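Long-range contacts in nudix hydrolase DR_0079 (Deinococcus radiodurans, PDB 2O5F), which hydrolyses nucleoside di- and triphosphates to monophosphates in a magnesium-dependent manner, with a marked preference for CDP and CTP: residues A[37-42]-A[66-71]; A[45-50]-A[139-144]; A[95-100]-A[119-124]. All coordinates share one frame; numbering follows the deposited sequence.

Interaction 1. Residues A[37-42]-A[66-71]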
ATOM      1  N   VAL A  37       4.230  -3.463   0.740  1.00 19.40           N
ATOM      2  CA  VAL A  37       2.907  -4.032   0.522  1.00 20.22           C
ATOM      3  C   VAL A  37       1.958  -2.844   0.430  1.00 19.07           C
ATOM      4  O   VAL A  37       2.186  -1.799   1.045  1.00 18.21           O
ATOM      5  CB  VAL A  37       2.455  -4.968   1.683  1.00 20.50           C
ATOM      6  CG1 VAL A  37       3.105  -6.340   1.544  1.00 23.73           C
ATOM      7  CG2 VAL A  37       2.821  -4.350   3.030  1.00 24.33           C
ATOM      8  N   ASN A  38       0.906  -3.006  -0.361  1.00 18.09           N
ATOM      9  CA  ASN A  38      -0.089  -1.966  -0.539  1.00 18.92           C
ATOM     10  C   ASN A  38      -1.424  -2.683  -0.625  1.00 19.36           C
ATOM     11  O   ASN A  38      -1.499  -3.803  -1.135  1.00 22.20           O
ATOM     12  CB  ASN A  38       0.170  -1.173  -1.825  1.00 19.88           C
ATOM     13  CG  ASN A  38       1.302  -0.164  -1.677  1.00 18.33           C
ATOM     14  OD1 ASN A  38       1.243   0.727  -0.838  1.00 19.55           O
ATOM     15  ND2 ASN A  38       2.336  -0.304  -2.495  1.00 20.09           N
ATOM     16  N   ALA A  39      -2.469  -2.061  -0.102  1.00 18.88           N
ATOM     17  CA  ALA A  39      -3.787  -2.675  -0.161  1.00 18.41           C
ATOM     18  C   ALA A  39      -4.859  -1.615  -0.254  1.00 19.05           C
ATOM     19  O   ALA A  39      -4.673  -0.479   0.180  1.00 19.24           O
ATOM     20  CB  ALA A  39      -4.027  -3.554   1.063  1.00 15.73           C
ATOM     21  N   PHE A  40      -5.973  -2.011  -0.852  1.00 18.31           N
ATOM     22  CA  PHE A  40      -7.118  -1.152  -1.019  1.00 18.16           C
ATOM     23  C   PHE A  40      -8.293  -1.820  -0.331  1.00 19.34           C
ATOM     24  O   PHE A  40      -8.488  -3.029  -0.456  1.00 20.27           O
ATOM     25  CB  PHE A  40      -7.448  -0.973  -2.501  1.00 20.99           C
ATOM     26  CG  PHE A  40      -6.491  -0.087  -3.234  1.00 21.35           C
ATOM     27  CD1 PHE A  40      -6.465   1.279  -2.987  1.00 21.20           C
ATOM     28  CD2 PHE A  40      -5.617  -0.615  -4.179  1.00 23.03           C
ATOM     29  CE1 PHE A  40      -5.579   2.117  -3.676  1.00 22.52           C
ATOM     30  CE2 PHE A  40      -4.724   0.216  -4.872  1.00 25.09           C
ATOM     31  CZ  PHE A  40      -4.710   1.585  -4.615  1.00 23.93           C
ATOM     32  N   LEU A  41      -9.049  -1.029   0.412  1.00 18.98           N
ATOM     33  CA  LEU A  41     -10.243  -1.510   1.087  1.00 19.21           C
ATOM     34  C   LEU A  41     -11.378  -1.080   0.155  1.00 19.90           C
ATOM     35  O   LEU A  41     -11.575   0.114  -0.067  1.00 17.82           O
ATOM     36  CB  LEU A  41     -10.387  -0.817   2.442  1.00 18.57           C
ATOM     37  CG  LEU A  41     -11.646  -1.132   3.256  1.00 21.80           C
ATOM     38  CD1 LEU A  41     -11.601  -2.584   3.720  1.00 20.88           C
ATOM     39  CD2 LEU A  41     -11.726  -0.201   4.460  1.00 21.98           C
ATOM     40  N   ARG A  42     -12.111  -2.039  -0.407  1.00 19.84           N
ATOM     41  CA  ARG A  42     -13.206  -1.695  -1.311  1.00 20.51           C
ATOM     42  C   ARG A  42     -14.553  -2.183  -0.788  1.00 19.20           C
ATOM     43  O   ARG A  42     -14.681  -3.324  -0.340  1.00 20.65           O
ATOM     44  CB  ARG A  42     -12.966  -2.283  -2.709  1.00 24.21           C
ATOM     45  CG  ARG A  42     -14.024  -1.868  -3.728  1.00 30.13           C
ATOM     46  CD  ARG A  42     -13.833  -2.559  -5.067  1.00 35.23           C
ATOM     47  NE  ARG A  42     -13.847  -4.011  -4.921  1.00 41.08           N
ATOM     48  CZ  ARG A  42     -13.805  -4.869  -5.935  1.00 42.67           C
ATOM     49  NH1 ARG A  42     -13.748  -4.424  -7.185  1.00 45.25           N
ATOM     50  NH2 ARG A  42     -13.814  -6.176  -5.700  1.00 44.40           N
ATOM     51  N   VAL A  66      -2.786   4.880  -0.291  1.00 17.37           N
ATOM     52  CA  VAL A  66      -3.491   3.602  -0.359  1.00 18.22           C
ATOM     53  C   VAL A  66      -4.121   3.396   1.017  1.00 17.56           C
ATOM     54  O   VAL A  66      -3.703   4.015   2.006  1.00 16.71           O
ATOM     55  CB  VAL A  66      -2.525   2.405  -0.633  1.00 19.06           C
ATOM     56  CG1 VAL A  66      -1.974   2.474  -2.049  1.00 20.30           C
ATOM     57  CG2 VAL A  66      -1.376   2.425   0.380  1.00 19.98           C
ATOM     58  N   SER A  67      -5.115   2.516   1.089  1.00 16.82           N
ATOM     59  CA  SER A  67      -5.791   2.224   2.353  1.00 17.64           C
ATOM     60  C   SER A  67      -4.811   1.725   3.415  1.00 17.57           C
ATOM     61  O   SER A  67      -4.857   2.156   4.570  1.00 16.44           O
ATOM     62  CB  SER A  67      -6.867   1.156   2.138  1.00 19.09           C
ATOM     63  OG  SER A  67      -7.760   1.526   1.085  1.00 21.12           O
ATOM     64  N   VAL A  68      -3.938   0.805   3.010  1.00 20.46           N
ATOM     65  CA  VAL A  68      -2.938   0.208   3.905  1.00 22.06           C
ATOM     66  C   VAL A  68      -1.638   0.057   3.122  1.00 21.62           C
ATOM     67  O   VAL A  68      -1.639  -0.479   2.020  1.00 19.56           O
ATOM     68  CB  VAL A  68      -3.335  -1.219   4.354  1.00 24.12           C
ATOM     69  CG1 VAL A  68      -2.444  -1.659   5.503  1.00 27.09           C
ATOM     70  CG2 VAL A  68      -4.795  -1.273   4.733  1.00 26.00           C
ATOM     71  N   GLY A  69      -0.526   0.511   3.688  1.00 21.19           N
ATOM     72  CA  GLY A  69       0.728   0.369   2.972  1.00 21.88           C
ATOM     73  C   GLY A  69       1.960   0.534   3.834  1.00 23.54           C
ATOM     74  O   GLY A  69       1.963   1.322   4.776  1.00 23.80           O
ATOM     75  N   GLY A  70       3.013  -0.208   3.510  1.00 23.05           N
ATOM     76  CA  GLY A  70       4.238  -0.094   4.277  1.00 22.93           C
ATOM     77  C   GLY A  70       5.308  -1.053   3.807  1.00 22.74           C
ATOM     78  O   GLY A  70       5.031  -1.997   3.063  1.00 21.23           O
ATOM     79  N   ALA A  71       6.536  -0.819   4.258  1.00 23.18           N
ATOM     80  CA  ALA A  71       7.655  -1.663   3.884  1.00 23.63           C
ATOM     81  C   ALA A  71       7.601  -3.012   4.590  1.00 25.02           C
ATOM     82  O   ALA A  71       7.141  -3.111   5.725  1.00 24.01           O
ATOM     83  CB  ALA A  71       8.971  -0.954   4.212  1.00 26.45           C
TER
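Val37 and Gly70 open the ladder with a reciprocal pair of backbone hydrogen bonds, Val37 N to Gly70 O at 2.9 Å and Gly70 N to Val37 O at 3.0 Å. Two residues on, Ala39 N gives its hydrogen to Val68 O (2.8 Å), and Ala39 O receives Val68 N from above the carbonyl plane, 36° out of it. Val68 O also takes a CA-H...O contact from Asn38 CA at 3.3 Å. Here regular pairing stops: Ser67 and Val68 both face Ala39, a classic beta bulge at the start of an edge strand of the mixed Nudix sheet, just ahead of the Nudix box. Across the bulge Leu41 N finds a side-chain acceptor, Ser67 OG, at 2.9 Å. The same hydroxyl is hydrogen-bonded to Trp49 O, which ties in a third strand. An alanine in place of Ser67 would probably leave both Leu41 N and Trp49 O without these mates in a buried setting. Gly69 N is taken by the carboxylate of Glu89, a probable magnesium ligand. On the face bearing Asn38, the Val66 methyls fit between two side chains, CG1 lying 3.9 Å from Phe40 CZ and CG2 3.4 Å from Asn38 OD1.

Interaction 2. Residues A[45-50]-A[139-144]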
ATOM      1  N   GLN A  45     -20.023  -0.851  -2.949  1.00 26.45           N
ATOM      2  CA  GLN A  45     -20.397   0.229  -3.850  1.00 26.72           C
ATOM      3  C   GLN A  45     -19.298   0.486  -4.882  1.00 27.76           C
ATOM      4  O   GLN A  45     -19.436   1.351  -5.740  1.00 27.88           O
ATOM      5  CB  GLN A  45     -20.672   1.499  -3.035  1.00 31.91           C
ATOM      6  CG  GLN A  45     -21.993   1.475  -2.266  1.00 35.54           C
ATOM      7  CD  GLN A  45     -21.891   2.127  -0.888  1.00 40.33           C
ATOM      8  OE1 GLN A  45     -21.667   1.448   0.124  1.00 41.68           O
ATOM      9  NE2 GLN A  45     -22.040   3.450  -0.846  1.00 40.23           N
ATOM     10  N   GLY A  46     -18.211  -0.274  -4.796  1.00 24.74           N
ATOM     11  CA  GLY A  46     -17.115  -0.095  -5.730  1.00 25.84           C
ATOM     12  C   GLY A  46     -16.222   1.091  -5.396  1.00 25.35           C
ATOM     13  O   GLY A  46     -15.473   1.573  -6.246  1.00 26.24           O
ATOM     14  N   GLN A  47     -16.304   1.566  -4.158  1.00 23.95           N
ATOM     15  CA  GLN A  47     -15.489   2.693  -3.712  1.00 21.07           C
ATOM     16  C   GLN A  47     -14.309   2.174  -2.891  1.00 18.93           C
ATOM     17  O   GLN A  47     -14.396   1.124  -2.263  1.00 18.09           O
ATOM     18  CB  GLN A  47     -16.328   3.635  -2.849  1.00 21.14           C
ATOM     19  CG  GLN A  47     -17.515   4.251  -3.573  1.00 24.46           C
ATOM     20  CD  GLN A  47     -18.469   4.935  -2.618  1.00 25.92           C
ATOM     21  OE1 GLN A  47     -18.879   4.350  -1.614  1.00 26.09           O
ATOM     22  NE2 GLN A  47     -18.842   6.170  -2.926  1.00 31.62           N
ATOM     23  N   LEU A  48     -13.210   2.917  -2.904  1.00 17.56           N
ATOM     24  CA  LEU A  48     -12.025   2.542  -2.144  1.00 17.12           C
ATOM     25  C   LEU A  48     -11.896   3.516  -0.970  1.00 16.66           C
ATOM     26  O   LEU A  48     -12.136   4.712  -1.132  1.00 15.24           O
ATOM     27  CB  LEU A  48     -10.783   2.638  -3.039  1.00 18.27           C
ATOM     28  CG  LEU A  48     -10.826   1.931  -4.401  1.00 18.71           C
ATOM     29  CD1 LEU A  48      -9.536   2.232  -5.162  1.00 21.35           C
ATOM     30  CD2 LEU A  48     -10.992   0.419  -4.218  1.00 20.16           C
ATOM     31  N   TRP A  49     -11.539   3.027   0.215  1.00 17.11           N
ATOM     32  CA  TRP A  49     -11.399   3.943   1.343  1.00 17.86           C
ATOM     33  C   TRP A  49     -10.004   4.538   1.251  1.00 17.98           C
ATOM     34  O   TRP A  49      -9.002   3.851   1.455  1.00 17.27           O
ATOM     35  CB  TRP A  49     -11.569   3.233   2.682  1.00 17.96           C
ATOM     36  CG  TRP A  49     -11.694   4.200   3.835  1.00 20.57           C
ATOM     37  CD1 TRP A  49     -12.787   4.949   4.165  1.00 22.25           C
ATOM     38  CD2 TRP A  49     -10.672   4.543   4.785  1.00 21.67           C
ATOM     39  NE1 TRP A  49     -12.509   5.739   5.266  1.00 21.04           N
ATOM     40  CE2 TRP A  49     -11.217   5.511   5.660  1.00 20.11           C
ATOM     41  CE3 TRP A  49      -9.346   4.126   4.977  1.00 20.60           C
ATOM     42  CZ2 TRP A  49     -10.485   6.072   6.710  1.00 22.17           C
ATOM     43  CZ3 TRP A  49      -8.613   4.686   6.031  1.00 22.13           C
ATOM     44  CH2 TRP A  49      -9.191   5.649   6.879  1.00 21.90           C
ATOM     45  N   ILE A  50      -9.949   5.826   0.948  1.00 16.83           N
ATOM     46  CA  ILE A  50      -8.671   6.501   0.769  1.00 17.71           C
ATOM     47  C   ILE A  50      -8.340   7.431   1.922  1.00 17.96           C
ATOM     48  O   ILE A  50      -9.008   8.451   2.123  1.00 18.54           O
ATOM     49  CB  ILE A  50      -8.680   7.306  -0.554  1.00 17.32           C
ATOM     50  CG1 ILE A  50      -8.978   6.360  -1.732  1.00 18.03           C
ATOM     51  CG2 ILE A  50      -7.336   7.988  -0.756  1.00 17.31           C
ATOM     52  CD1 ILE A  50      -7.965   5.216  -1.875  1.00 17.70           C
ATOM     53  N   TRP A 139     -14.569   7.409   1.295  1.00 17.10           N
ATOM     54  CA  TRP A 139     -14.846   6.399   0.287  1.00 19.87           C
ATOM     55  C   TRP A 139     -14.922   7.156  -1.031  1.00 21.08           C
ATOM     56  O   TRP A 139     -15.698   8.102  -1.179  1.00 22.07           O
ATOM     57  CB  TRP A 139     -16.164   5.688   0.584  1.00 19.86           C
ATOM     58  CG  TRP A 139     -16.088   4.790   1.792  1.00 17.79           C
ATOM     59  CD1 TRP A 139     -16.488   5.080   3.051  1.00 18.64           C
ATOM     60  CD2 TRP A 139     -15.576   3.448   1.826  1.00 19.00           C
ATOM     61  NE1 TRP A 139     -16.263   3.997   3.882  1.00 21.07           N
ATOM     62  CE2 TRP A 139     -15.706   2.984   3.150  1.00 19.52           C
ATOM     63  CE3 TRP A 139     -15.022   2.597   0.858  1.00 19.53           C
ATOM     64  CZ2 TRP A 139     -15.307   1.699   3.538  1.00 18.06           C
ATOM     65  CZ3 TRP A 139     -14.621   1.318   1.242  1.00 17.77           C
ATOM     66  CH2 TRP A 139     -14.770   0.883   2.573  1.00 16.08           C
ATOM     67  N   LEU A 140     -14.098   6.750  -1.980  1.00 19.99           N
ATOM     68  CA  LEU A 140     -14.060   7.418  -3.261  1.00 21.99           C
ATOM     69  C   LEU A 140     -14.008   6.423  -4.392  1.00 22.09           C
ATOM     70  O   LEU A 140     -13.420   5.347  -4.269  1.00 21.52           O
ATOM     71  CB  LEU A 140     -12.822   8.311  -3.363  1.00 23.62           C
ATOM     72  CG  LEU A 140     -12.607   9.458  -2.379  1.00 24.78           C
ATOM     73  CD1 LEU A 140     -11.206  10.009  -2.595  1.00 22.58           C
ATOM     74  CD2 LEU A 140     -13.660  10.548  -2.573  1.00 25.03           C
ATOM     75  N   THR A 141     -14.630   6.792  -5.498  1.00 23.01           N
ATOM     76  CA  THR A 141     -14.606   5.948  -6.671  1.00 22.84           C
ATOM     77  C   THR A 141     -13.232   6.166  -7.291  1.00 22.64           C
ATOM     78  O   THR A 141     -12.636   7.230  -7.136  1.00 19.93           O
ATOM     79  CB  THR A 141     -15.674   6.371  -7.674  1.00 23.54           C
ATOM     80  OG1 THR A 141     -15.372   7.686  -8.163  1.00 21.54           O
ATOM     81  CG2 THR A 141     -17.034   6.386  -7.006  1.00 25.92           C
ATOM     82  N   PRO A 142     -12.700   5.155  -7.985  1.00 21.25           N
ATOM     83  CA  PRO A 142     -11.383   5.306  -8.612  1.00 22.79           C
ATOM     84  C   PRO A 142     -11.350   6.500  -9.564  1.00 21.58           C
ATOM     85  O   PRO A 142     -10.331   7.176  -9.689  1.00 19.98           O
ATOM     86  CB  PRO A 142     -11.201   3.988  -9.342  1.00 23.66           C
ATOM     87  CG  PRO A 142     -11.888   3.018  -8.406  1.00 24.08           C
ATOM     88  CD  PRO A 142     -13.158   3.757  -8.050  1.00 24.05           C
ATOM     89  N   GLU A 143     -12.475   6.753 -10.233  1.00 21.94           N
ATOM     90  CA  GLU A 143     -12.584   7.868 -11.177  1.00 21.87           C
ATOM     91  C   GLU A 143     -12.359   9.219 -10.500  1.00 17.90           C
ATOM     92  O   GLU A 143     -11.588  10.059 -10.985  1.00 18.08           O
ATOM     93  CB  GLU A 143     -13.969   7.870 -11.826  1.00 26.09           C
ATOM     94  CG  GLU A 143     -14.169   8.994 -12.831  1.00 32.34           C
ATOM     95  CD  GLU A 143     -15.611   9.130 -13.281  1.00 37.82           C
ATOM     96  OE1 GLU A 143     -16.442   9.624 -12.488  1.00 41.42           O
ATOM     97  OE2 GLU A 143     -15.914   8.731 -14.425  1.00 40.47           O
ATOM     98  N   HIS A 144     -13.051   9.435  -9.388  1.00 18.92           N
ATOM     99  CA  HIS A 144     -12.925  10.680  -8.633  1.00 17.82           C
ATOM    100  C   HIS A 144     -11.523  10.813  -8.034  1.00 16.47           C
ATOM    101  O   HIS A 144     -10.942  11.899  -8.018  1.00 16.31           O
ATOM    102  CB  HIS A 144     -13.970  10.733  -7.509  1.00 19.86           C
ATOM    103  CG  HIS A 144     -15.351  11.070  -7.977  1.00 22.75           C
ATOM    104  ND1 HIS A 144     -16.460  10.954  -7.169  1.00 25.32           N
ATOM    105  CD2 HIS A 144     -15.803  11.531  -9.171  1.00 25.22           C
ATOM    106  CE1 HIS A 144     -17.536  11.324  -7.842  1.00 27.43           C
ATOM    107  NE2 HIS A 144     -17.164  11.678  -9.058  1.00 25.87           N
TER
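Trp139 and Trp49 face each other as a non-hydrogen-bonded pair in a short two-stranded antiparallel ladder, whose second strand runs through Thr141 into a helix. The neighbouring pair, Leu48 and Leu140, supplies both backbone bonds, Leu48 N to Leu140 O being 2.8 Å long and nearly straight. From its CB outward, Trp139 illustrates how one tryptophan side chain can meet two residues of a partner segment. CB lies 3.7 Å from Gln47 OE1, in a side chain that crosses it at about a right angle. CG stands anti to the carbonyl carbon (chi1 -70°), 4.1 Å from Trp49 CD1. Farther round the five-membered ring, CD1 and NE1 look onto the same atom, which sits 3.6 Å from NE1; that N-H is itself hydrogen-bonded to Thr126. This is an edge-to-face pair, the edge of Trp49 meeting the face of Trp139 with planes at 65°. Along the other ring, CE3 and CZ3 present their edge to Gln47 O, 3.5 Å from CE3, while the same face that receives CD1 takes Trp49 CB as a CH-pi contact, 3.8 Å from the six-membered centroid. CH2, at the far end, still touches Trp49 CB. Beyond the ladder, Pro142 CG packs on Leu48 CD1, and Thr141 serves as N-cap, its OG1 accepting from His144 N at 3.2 Å.

Interaction 3. Residues A[95-100]-A[119-124]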
ATOM      1  N   ASP A  95      -7.674 -11.346   8.906  1.00 35.04           N
ATOM      2  CA  ASP A  95      -8.233 -12.686   9.052  1.00 37.09           C
ATOM      3  C   ASP A  95      -9.726 -12.626   9.372  1.00 37.29           C
ATOM      4  O   ASP A  95     -10.446 -13.608   9.196  1.00 37.07           O
ATOM      5  CB  ASP A  95      -7.481 -13.444  10.151  1.00 39.58           C
ATOM      6  CG  ASP A  95      -5.990 -13.544   9.872  1.00 41.72           C
ATOM      7  OD1 ASP A  95      -5.621 -13.985   8.762  1.00 42.93           O
ATOM      8  OD2 ASP A  95      -5.184 -13.189  10.759  1.00 45.45           O
ATOM      9  N   ALA A  96     -10.190 -11.465   9.828  1.00 36.28           N
ATOM     10  CA  ALA A  96     -11.596 -11.283  10.174  1.00 35.94           C
ATOM     11  C   ALA A  96     -12.410 -10.783   8.985  1.00 36.07           C
ATOM     12  O   ALA A  96     -13.629 -10.641   9.070  1.00 35.66           O
ATOM     13  CB  ALA A  96     -11.724 -10.304  11.337  1.00 36.64           C
ATOM     14  N   LEU A  97     -11.736 -10.512   7.875  1.00 36.05           N
ATOM     15  CA  LEU A  97     -12.429 -10.024   6.693  1.00 36.36           C
ATOM     16  C   LEU A  97     -12.007 -10.809   5.459  1.00 35.95           C
ATOM     17  O   LEU A  97     -11.108 -11.648   5.516  1.00 35.63           O
ATOM     18  CB  LEU A  97     -12.121  -8.540   6.480  1.00 37.37           C
ATOM     19  CG  LEU A  97     -12.370  -7.589   7.654  1.00 39.64           C
ATOM     20  CD1 LEU A  97     -12.069  -6.167   7.207  1.00 39.48           C
ATOM     21  CD2 LEU A  97     -13.808  -7.701   8.133  1.00 40.45           C
ATOM     22  N   SER A  98     -12.665 -10.534   4.340  1.00 35.04           N
ATOM     23  CA  SER A  98     -12.333 -11.196   3.090  1.00 34.62           C
ATOM     24  C   SER A  98     -11.277 -10.363   2.358  1.00 33.02           C
ATOM     25  O   SER A  98     -11.427  -9.149   2.225  1.00 32.98           O
ATOM     26  CB  SER A  98     -13.587 -11.331   2.223  1.00 35.98           C
ATOM     27  OG  SER A  98     -13.255 -11.733   0.902  1.00 39.11           O
ATOM     28  N   TRP A  99     -10.207 -11.016   1.907  1.00 31.25           N
ATOM     29  CA  TRP A  99      -9.134 -10.343   1.174  1.00 29.25           C
ATOM     30  C   TRP A  99      -8.449 -11.298   0.209  1.00 30.24           C
ATOM     31  O   TRP A  99      -8.605 -12.516   0.296  1.00 28.38           O
ATOM     32  CB  TRP A  99      -8.069  -9.772   2.119  1.00 27.12           C
ATOM     33  CG  TRP A  99      -7.322 -10.808   2.911  1.00 28.30           C
ATOM     34  CD1 TRP A  99      -7.691 -11.336   4.111  1.00 26.98           C
ATOM     35  CD2 TRP A  99      -6.073 -11.437   2.564  1.00 27.96           C
ATOM     36  NE1 TRP A  99      -6.758 -12.242   4.535  1.00 27.20           N
ATOM     37  CE2 TRP A  99      -5.753 -12.325   3.608  1.00 26.13           C
ATOM     38  CE3 TRP A  99      -5.198 -11.328   1.473  1.00 27.93           C
ATOM     39  CZ2 TRP A  99      -4.592 -13.112   3.603  1.00 28.45           C
ATOM     40  CZ3 TRP A  99      -4.039 -12.110   1.465  1.00 29.57           C
ATOM     41  CH2 TRP A  99      -3.750 -12.991   2.529  1.00 28.39           C
ATOM     42  N   ARG A 100      -7.682 -10.744  -0.716  1.00 29.51           N
ATOM     43  CA  ARG A 100      -6.979 -11.578  -1.671  1.00 30.96           C
ATOM     44  C   ARG A 100      -5.910 -10.782  -2.390  1.00 30.48           C
ATOM     45  O   ARG A 100      -5.976  -9.552  -2.460  1.00 27.89           O
ATOM     46  CB  ARG A 100      -7.954 -12.141  -2.709  1.00 34.88           C
ATOM     47  CG  ARG A 100      -8.487 -11.103  -3.680  1.00 38.86           C
ATOM     48  CD  ARG A 100      -9.185 -11.763  -4.858  1.00 42.99           C
ATOM     49  NE  ARG A 100      -9.523 -10.803  -5.906  1.00 46.46           N
ATOM     50  CZ  ARG A 100     -10.421  -9.833  -5.773  1.00 47.88           C
ATOM     51  NH1 ARG A 100     -11.082  -9.689  -4.633  1.00 49.35           N
ATOM     52  NH2 ARG A 100     -10.657  -9.006  -6.783  1.00 48.08           N
ATOM     53  N   TYR A 119      -2.971  -5.957  -2.358  1.00 21.22           N
ATOM     54  CA  TYR A 119      -4.101  -6.755  -1.900  1.00 20.17           C
ATOM     55  C   TYR A 119      -5.386  -5.959  -1.953  1.00 21.52           C
ATOM     56  O   TYR A 119      -5.368  -4.732  -2.029  1.00 21.55           O
ATOM     57  CB  TYR A 119      -3.879  -7.175  -0.450  1.00 19.50           C
ATOM     58  CG  TYR A 119      -2.635  -7.980  -0.222  1.00 21.38           C
ATOM     59  CD1 TYR A 119      -2.623  -9.359  -0.449  1.00 21.89           C
ATOM     60  CD2 TYR A 119      -1.460  -7.369   0.223  1.00 23.26           C
ATOM     61  CE1 TYR A 119      -1.475 -10.106  -0.232  1.00 24.90           C
ATOM     62  CE2 TYR A 119      -0.308  -8.112   0.439  1.00 24.29           C
ATOM     63  CZ  TYR A 119      -0.323  -9.474   0.212  1.00 26.20           C
ATOM     64  OH  TYR A 119       0.819 -10.211   0.437  1.00 27.48           O
ATOM     65  N   GLU A 120      -6.509  -6.663  -1.908  1.00 21.32           N
ATOM     66  CA  GLU A 120      -7.797  -5.995  -1.874  1.00 22.84           C
ATOM     67  C   GLU A 120      -8.536  -6.550  -0.660  1.00 23.97           C
ATOM     68  O   GLU A 120      -8.688  -7.764  -0.520  1.00 24.76           O
ATOM     69  CB  GLU A 120      -8.607  -6.255  -3.146  1.00 25.18           C
ATOM     70  CG  GLU A 120      -9.974  -5.586  -3.117  1.00 26.16           C
ATOM     71  CD  GLU A 120     -10.763  -5.783  -4.394  1.00 28.73           C
ATOM     72  OE1 GLU A 120     -11.179  -6.932  -4.663  1.00 32.27           O
ATOM     73  OE2 GLU A 120     -10.953  -4.789  -5.130  1.00 27.11           O
ATOM     74  N   LEU A 121      -8.959  -5.655   0.226  1.00 22.84           N
ATOM     75  CA  LEU A 121      -9.690  -6.020   1.434  1.00 25.42           C
ATOM     76  C   LEU A 121     -11.146  -5.642   1.164  1.00 25.22           C
ATOM     77  O   LEU A 121     -11.416  -4.574   0.614  1.00 26.73           O
ATOM     78  CB  LEU A 121      -9.152  -5.219   2.628  1.00 28.55           C
ATOM     79  CG  LEU A 121      -9.275  -5.773   4.051  1.00 32.94           C
ATOM     80  CD1 LEU A 121      -8.367  -6.990   4.190  1.00 32.97           C
ATOM     81  CD2 LEU A 121      -8.861  -4.702   5.070  1.00 34.65           C
ATOM     82  N   ARG A 122     -12.082  -6.515   1.530  1.00 26.20           N
ATOM     83  CA  ARG A 122     -13.500  -6.235   1.309  1.00 25.46           C
ATOM     84  C   ARG A 122     -14.238  -5.910   2.608  1.00 24.50           C
ATOM     85  O   ARG A 122     -14.238  -6.708   3.547  1.00 24.22           O
ATOM     86  CB  ARG A 122     -14.187  -7.434   0.633  1.00 29.82           C
ATOM     87  CG  ARG A 122     -13.576  -7.885  -0.688  1.00 32.22           C
ATOM     88  CD  ARG A 122     -13.398  -6.717  -1.645  1.00 35.92           C
ATOM     89  NE  ARG A 122     -14.624  -5.938  -1.785  1.00 40.09           N
ATOM     90  CZ  ARG A 122     -15.691  -6.336  -2.466  1.00 42.31           C
ATOM     91  NH1 ARG A 122     -15.686  -7.512  -3.084  1.00 42.86           N
ATOM     92  NH2 ARG A 122     -16.767  -5.565  -2.521  1.00 43.31           N
ATOM     93  N   SER A 123     -14.874  -4.742   2.646  1.00 22.36           N
ATOM     94  CA  SER A 123     -15.635  -4.313   3.808  1.00 22.44           C
ATOM     95  C   SER A 123     -16.456  -3.072   3.515  1.00 23.03           C
ATOM     96  O   SER A 123     -16.013  -2.183   2.783  1.00 22.72           O
ATOM     97  CB  SER A 123     -14.717  -4.004   4.990  1.00 24.32           C
ATOM     98  OG  SER A 123     -15.480  -3.590   6.118  1.00 25.22           O
ATOM     99  N   ASP A 124     -17.655  -3.012   4.082  1.00 21.97           N
ATOM    100  CA  ASP A 124     -18.505  -1.845   3.902  1.00 23.47           C
ATOM    101  C   ASP A 124     -18.388  -0.934   5.117  1.00 22.59           C
ATOM    102  O   ASP A 124     -18.933   0.159   5.128  1.00 25.08           O
ATOM    103  CB  ASP A 124     -19.965  -2.262   3.700  1.00 27.14           C
ATOM    104  CG  ASP A 124     -20.256  -2.681   2.272  1.00 29.54           C
ATOM    105  OD1 ASP A 124     -20.071  -1.852   1.365  1.00 35.27           O
ATOM    106  OD2 ASP A 124     -20.665  -3.835   2.051  1.00 35.94           O
TER
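Trp99 packs against Leu121 and Tyr119 on one face of a beta hairpin, in which strand 98-105, at the edge of the mixed Nudix sheet, pairs antiparallel with strand 115-122. This is the tight side. Trp99 CB comes within 3.5 Å of Leu121 CD1, and CG, held between the backbone N and the carbonyl carbon (chi1 64°), lies 4.2 Å from the same methyl. Farther out, CZ3 lies 3.6 Å from Tyr119 CD1, the two aromatic side chains running side by side with their planes at 79°. Phe82 of helix 78-90 completes the group, stacked on Tyr119 and edge-to-face with Trp99. Contact thins toward Leu97, whose CD1 is 4.1 Å from Leu121 CD2. The opposite face carries polar groups, with Ser98 and Arg100 exposed to solvent. There Arg100 and Glu120 run alongside each other and form a salt bridge, NH1 to OE1 at 2.8 Å, though the hydrogen bond within it is weak and the guanidinium and carboxylate planes stand 71° apart. Glu120 is more deeply buried and its charge is shared: OE1 also forms a salt bridge with Arg42, and OE2 is hydrogen-bonded to the Tyr167 hydroxyl. Beneath this charged pair the backbones join through Glu120 N and Arg100 O, 3.0 Å apart.

In the fold
Read from the N terminus, strand 35-42 comes first, and interaction 1 closes a loop of 23 residues when the chain returns at 66-71. Inside that loop lies 45-50, whose partner 139-144 arrives much later, so interactions 1 and 2 cross. Interaction 3 follows interaction 1 in series and is nested within the long loop that interaction 2 closes. Interactions 1 and 3 belong to one mixed sheet: its outermost strands, 68-71 and 98-105, flank 35-42 and 115-122, which pair with each other in parallel. Interaction 2 lies to one side, joined to that sheet through the backbone bond from Trp49 N to Leu41 O and through Trp139, which packs on Leu41 and on Ser123 just past the end of strand 115-122.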